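PDB 2PK0: Serine/threonine protein phosphatase Stp1 from Streptococcus agalactiae, which removes phosphate from phosphoserine and phosphothreonine residues of proteins, as a metal-dependent phosphatase of the PP2C family. Local coordinates for residues Asn195-Thr200 / Gly234-Thr239; Leu11-Gln16 / Leu228-Gly233. All blocks are in the same frame, centred on the assembly; numbering follows the deposited sequence.

Contact 1 of 2, residues Asn195-Thr200 / Gly234-Thr239; sequences NSDGLT and GLDNIT. With MG (magnesium ion), chain F.
Metal coordination dominates here. Asp-197 OD1 and Asp-236 OD2 each bind the magnesium ion at 2.1 Å, their carboxylates crossing at about a right angle with planes 76° apart. These two oxygens lie 3.0 Å from one another, a closeness of two carboxylate oxygens that the shared magnesium ion presumably offsets. Asp-41 and three waters complete the six ligands; one of the waters, 2.7 Å from the second oxygen Asp-197 OD2, donates a hydrogen bond to it, and another donates to Asp-236 OD1. A further water bridges the two carboxylates, donating to Asp-236 OD2 and, weakly, to Asp-197 OD2. This is one of the metal sites of the PP2C fold, set at the end of its beta sandwich. Among backbone bonds, Ser-196 N donates to Thr-239 O at 3.1 Å, in the carbonyl plane, just where strands 191-195 and 238-245 part. Gly-198 CA-H points to Asn-237 O, 3.4 Å from CA; the absence of a CB lets the two backbones come this close. Ser-196 OG is hydrogen-bonded to Asp-23. Apolar packing adds Leu-199 CD1 against Ile-238 CG2 at 3.9 Å, the two chains crossing nearly perpendicularly beside Leu-225 and Ile-226 of helix 218-231.

Contact 2 of 2, residues Leu11-Gln16 / Leu228-Gly233; sequences LTDIGQ and LANHRG
Asn-230, on the last turn of helix 218-231, reaches with both ends of its amide into the turn that follows strand 6-13. Its CG stands anti to the carbonyl carbon (chi1 -77°), which sends the amide toward that turn. ND2 meets Asp-13 tip to tip: the bond to Asp-13 OD2 is nearly straight, 166° at the hydrogen, but long at 3.4 Å and therefore weak. The carboxylate and amide planes are 62° apart. On the other branch, Asn-230 OD1 accepts a weak, bent bond from Gln-16 N at 3.3 Å. Asp-13 OD2 also takes the backbone N of Gly-15 at 2.8 Å, coming from above the carboxylate plane. This is an Asx turn, and it ends the edge strand of the sheet, so a single carboxylate oxygen serves both the turn and the helix. Gly-15 has positive phi and a backbone shape that calls for glycine. Gln-16 lays its aliphatic part along the helix end. Its chain bends at chi2, CG lies 3.7 Å from Asn-230 O, and CB lies 3.5 Å from Gly-233 O. Gly-233, the first residue to leave helical backbone angles, forms a Schellman motif: its phi is positive, and its N bonds back to Asn-230 O at 2.9 Å, the same carbonyl that Gln-16 CG approaches.

From the N terminus the chain runs along strand 6-13 into 11-16, traverses most of the fold to 195-200, follows helix 218-231 to 228-233, and enters strand 238-245 through 234-239. Contact 2 closes the long loop from residue 16 to 228; contact 1 closes the short one from 200 to 234. Their segments alternate, so the two loops cross. With centres about 7 Å apart, the contacts share the sheet in which strands 6-13 and 238-245 are neighbours. Asn-237 ND2 probably hydrogen-bonds to Ile-14 O, Thr-239 OG1 pairs likewise with Thr-12 OG1, and Ile-238 packs on Asn-230, tying magnesium site, edge strand and helix end together.

Contact 1 of 2, residues Asn195-Thr200 / Gly234-Thr239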
loop_
_atom_site.group_PDB
_atom_site.type_symbol
_atom_site.label_atom_id
_atom_site.label_comp_id
_atom_site.label_asym_id
_atom_site.label_seq_id
_atom_site.Cartn_x
_atom_site.Cartn_y
_atom_site.Cartn_z
ATOM N N ASN A 195 1.733 2.561 3.161
ATOM C CA ASN A 195 0.718 2.424 4.209
ATOM C C ASN A 195 -0.759 2.310 3.755
ATOM O O ASN A 195 -1.138 2.730 2.655
ATOM C CB ASN A 195 0.863 3.538 5.239
ATOM C CG ASN A 195 0.607 4.885 4.652
ATOM O OD1 ASN A 195 -0.510 5.386 4.696
ATOM N ND2 ASN A 195 1.630 5.481 4.078
ATOM N N SER A 196 -1.590 1.755 4.632
ATOM C CA SER A 196 -3.029 1.694 4.403
ATOM C C SER A 196 -3.561 2.990 4.960
ATOM O O SER A 196 -2.820 3.700 5.644
ATOM C CB SER A 196 -3.653 0.515 5.144
ATOM O OG SER A 196 -3.429 0.625 6.537
ATOM N N ASP A 197 -4.835 3.294 4.709
ATOM C CA ASP A 197 -5.361 4.613 5.042
ATOM C C ASP A 197 -5.384 4.910 6.541
ATOM O O ASP A 197 -5.399 6.069 6.936
ATOM C CB ASP A 197 -6.730 4.888 4.386
ATOM C CG ASP A 197 -7.783 3.807 4.687
ATOM O OD1 ASP A 197 -7.436 2.767 5.284
ATOM O OD2 ASP A 197 -8.972 3.975 4.319
ATOM N N GLY A 198 -5.325 3.869 7.364
ATOM C CA GLY A 198 -5.372 4.023 8.804
ATOM C C GLY A 198 -4.202 4.789 9.395
ATOM O O GLY A 198 -4.310 5.334 10.489
ATOM N N LEU A 199 -3.081 4.825 8.685
ATOM C CA LEU A 199 -1.972 5.656 9.105
ATOM C C LEU A 199 -2.278 7.097 8.741
ATOM O O LEU A 199 -2.389 7.961 9.608
ATOM C CB LEU A 199 -0.653 5.222 8.465
ATOM C CG LEU A 199 0.542 5.981 9.070
ATOM C CD1 LEU A 199 0.798 5.491 10.481
ATOM C CD2 LEU A 199 1.813 5.852 8.218
ATOM N N THR A 200 -2.456 7.336 7.450
ATOM C CA THR A 200 -2.581 8.690 6.932
ATOM C C THR A 200 -3.922 9.404 7.188
ATOM O O THR A 200 -4.018 10.618 7.002
ATOM C CB THR A 200 -2.258 8.702 5.447
ATOM O OG1 THR A 200 -2.822 7.530 4.855
ATOM C CG2 THR A 200 -0.732 8.682 5.240
ATOM N N GLY A 234 -7.170 5.852 16.169
ATOM C CA GLY A 234 -7.100 4.448 15.768
ATOM C C GLY A 234 -8.361 3.890 15.114
ATOM O O GLY A 234 -8.654 2.699 15.249
ATOM N N LEU A 235 -9.099 4.731 14.389
ATOM C CA LEU A 235 -10.412 4.354 13.879
ATOM C C LEU A 235 -10.419 3.276 12.816
ATOM O O LEU A 235 -11.479 2.805 12.427
ATOM C CB LEU A 235 -11.146 5.563 13.316
ATOM C CG LEU A 235 -11.348 6.771 14.224
ATOM C CD1 LEU A 235 -12.193 7.776 13.515
ATOM C CD2 LEU A 235 -11.991 6.388 15.527
ATOM N N ASP A 236 -9.255 2.876 12.340
ATOM C CA ASP A 236 -9.182 1.891 11.281
ATOM C C ASP A 236 -7.919 1.088 11.512
ATOM O O ASP A 236 -7.082 1.493 12.310
ATOM C CB ASP A 236 -9.166 2.596 9.919
ATOM C CG ASP A 236 -9.294 1.636 8.741
ATOM O OD1 ASP A 236 -9.493 0.415 8.917
ATOM O OD2 ASP A 236 -9.167 2.100 7.594
ATOM N N ASN A 237 -7.811 -0.060 10.843
ATOM C CA ASN A 237 -6.594 -0.855 10.839
ATOM C C ASN A 237 -5.444 -0.047 10.269
ATOM O O ASN A 237 -5.607 0.633 9.266
ATOM C CB ASN A 237 -6.777 -2.121 10.005
ATOM C CG ASN A 237 -7.988 -2.936 10.412
ATOM O OD1 ASN A 237 -8.672 -3.505 9.556
ATOM N ND2 ASN A 237 -8.245 -3.026 11.712
ATOM N N ILE A 238 -4.294 -0.098 10.934
ATOM C CA ILE A 238 -3.100 0.630 10.490
ATOM C C ILE A 238 -2.068 -0.382 10.064
ATOM O O ILE A 238 -1.852 -1.360 10.772
ATOM C CB ILE A 238 -2.493 1.402 11.633
ATOM C CG1 ILE A 238 -3.598 1.974 12.523
ATOM C CG2 ILE A 238 -1.592 2.456 11.108
ATOM C CD1 ILE A 238 -3.167 2.179 13.961
ATOM N N THR A 239 -1.431 -0.166 8.916
ATOM C CA THR A 239 -0.500 -1.149 8.361
ATOM C C THR A 239 0.557 -0.423 7.566
ATOM O O THR A 239 0.220 0.358 6.687
ATOM C CB THR A 239 -1.239 -2.159 7.470
ATOM O OG1 THR A 239 -2.062 -2.995 8.301
ATOM C CG2 THR A 239 -0.271 -3.045 6.732
HETATM MG MG MG F . -8.461 1.070 5.847
HETATM O O HOH W 1 -10.244 4.443 7.270
HETATM O O HOH W 2 -10.226 1.666 4.756
HETATM O O HOH W 3 -9.802 -0.629 6.183
HETATM O O HOH W 4 -6.934 -0.191 6.712
#

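Contact 2 of 2, residues Leu11-Gln16 / Leu228-Gly233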
loop_
_atom_site.group_PDB
_atom_site.type_symbol
_atom_site.label_atom_id
_atom_site.label_comp_id
_atom_site.label_asym_id
_atom_site.label_seq_id
_atom_site.Cartn_x
_atom_site.Cartn_y
_atom_site.Cartn_z
ATOM N N LEU A 11 4.865 -3.722 9.766
ATOM C CA LEU A 11 4.064 -3.748 10.988
ATOM C C LEU A 11 2.591 -3.612 10.658
ATOM O O LEU A 11 2.207 -2.793 9.807
ATOM C CB LEU A 11 4.462 -2.622 11.976
ATOM C CG LEU A 11 3.821 -2.669 13.394
ATOM C CD1 LEU A 11 4.135 -3.990 14.120
ATOM C CD2 LEU A 11 4.212 -1.509 14.276
ATOM N N THR A 12 1.763 -4.404 11.331
ATOM C CA THR A 12 0.327 -4.182 11.271
ATOM C C THR A 12 -0.262 -4.053 12.670
ATOM O O THR A 12 0.245 -4.650 13.618
ATOM C CB THR A 12 -0.435 -5.271 10.459
ATOM O OG1 THR A 12 -1.803 -4.872 10.341
ATOM C CG2 THR A 12 -0.379 -6.636 11.144
ATOM N N ASP A 13 -1.318 -3.250 12.786
ATOM C CA ASP A 13 -2.039 -3.053 14.040
ATOM C C ASP A 13 -3.531 -2.966 13.783
ATOM O O ASP A 13 -3.976 -2.389 12.786
ATOM C CB ASP A 13 -1.579 -1.789 14.769
ATOM C CG ASP A 13 -2.052 -1.753 16.211
ATOM O OD1 ASP A 13 -1.304 -2.214 17.094
ATOM O OD2 ASP A 13 -3.178 -1.295 16.475
ATOM N N ILE A 14 -4.298 -3.515 14.714
ATOM C CA ILE A 14 -5.732 -3.606 14.567
ATOM C C ILE A 14 -6.378 -2.229 14.668
ATOM O O ILE A 14 -7.326 -1.954 13.943
ATOM C CB ILE A 14 -6.334 -4.666 15.569
ATOM C CG1 ILE A 14 -7.759 -5.067 15.204
ATOM C CG2 ILE A 14 -6.256 -4.218 17.037
ATOM C CD1 ILE A 14 -8.192 -6.315 15.937
ATOM N N GLY A 15 -5.817 -1.354 15.509
ATOM C CA GLY A 15 -6.416 -0.056 15.834
ATOM C C GLY A 15 -7.214 -0.089 17.134
ATOM O O GLY A 15 -7.656 -1.148 17.567
ATOM N N GLN A 16 -7.399 1.080 17.747
ATOM C CA GLN A 16 -8.160 1.239 18.992
ATOM C C GLN A 16 -9.604 0.813 18.858
ATOM O O GLN A 16 -10.125 0.090 19.705
ATOM C CB GLN A 16 -8.151 2.699 19.448
ATOM C CG GLN A 16 -6.885 3.124 20.126
ATOM C CD GLN A 16 -6.791 2.572 21.516
ATOM O OE1 GLN A 16 -5.788 1.964 21.898
ATOM N NE2 GLN A 16 -7.850 2.765 22.288
ATOM N N LEU A 228 1.175 6.468 17.668
ATOM C CA LEU A 228 0.631 7.793 17.360
ATOM C C LEU A 228 -0.706 7.746 16.616
ATOM O O LEU A 228 -1.603 8.521 16.921
ATOM C CB LEU A 228 1.640 8.627 16.561
ATOM C CG LEU A 228 1.247 10.092 16.362
ATOM C CD1 LEU A 228 0.949 10.762 17.704
ATOM C CD2 LEU A 228 2.304 10.858 15.585
ATOM N N ALA A 229 -0.841 6.821 15.669
ATOM C CA ALA A 229 -2.085 6.683 14.937
ATOM C C ALA A 229 -3.213 6.236 15.857
ATOM O O ALA A 229 -4.359 6.653 15.700
ATOM C CB ALA A 229 -1.913 5.742 13.771
ATOM N N ASN A 230 -2.872 5.407 16.834
ATOM C CA ASN A 230 -3.834 5.004 17.853
ATOM C C ASN A 230 -4.201 6.165 18.778
ATOM O O ASN A 230 -5.389 6.340 19.097
ATOM C CB ASN A 230 -3.308 3.798 18.646
ATOM C CG ASN A 230 -3.438 2.496 17.874
ATOM O OD1 ASN A 230 -4.427 2.292 17.179
ATOM N ND2 ASN A 230 -2.449 1.612 17.991
ATOM N N HIS A 231 -3.197 6.959 19.181
ATOM C CA HIS A 231 -3.420 8.114 20.041
ATOM C C HIS A 231 -4.312 9.123 19.363
ATOM O O HIS A 231 -5.168 9.705 19.998
ATOM C CB HIS A 231 -2.116 8.804 20.449
ATOM C CG HIS A 231 -1.435 8.172 21.626
ATOM N ND1 HIS A 231 -2.083 7.919 22.817
ATOM C CD2 HIS A 231 -0.157 7.758 21.801
ATOM C CE1 HIS A 231 -1.240 7.362 23.670
ATOM N NE2 HIS A 231 -0.065 7.250 23.076
ATOM N N ARG A 232 -4.137 9.312 18.064
ATOM C CA ARG A 232 -5.026 10.176 17.291
ATOM C C ARG A 232 -6.429 9.619 17.101
ATOM O O ARG A 232 -7.315 10.341 16.661
ATOM C CB ARG A 232 -4.434 10.466 15.916
ATOM C CG ARG A 232 -3.117 11.208 15.953
ATOM C CD ARG A 232 -3.241 12.596 16.529
ATOM N NE ARG A 232 -1.936 13.259 16.558
ATOM C CZ ARG A 232 -1.412 13.923 15.529
ATOM N NH1 ARG A 232 -0.219 14.496 15.645
ATOM N NH2 ARG A 232 -2.084 14.014 14.381
ATOM N N GLY A 233 -6.646 8.345 17.407
ATOM C CA GLY A 233 -8.002 7.793 17.333
ATOM C C GLY A 233 -8.075 6.311 17.037
ATOM O O GLY A 233 -8.941 5.597 17.586
#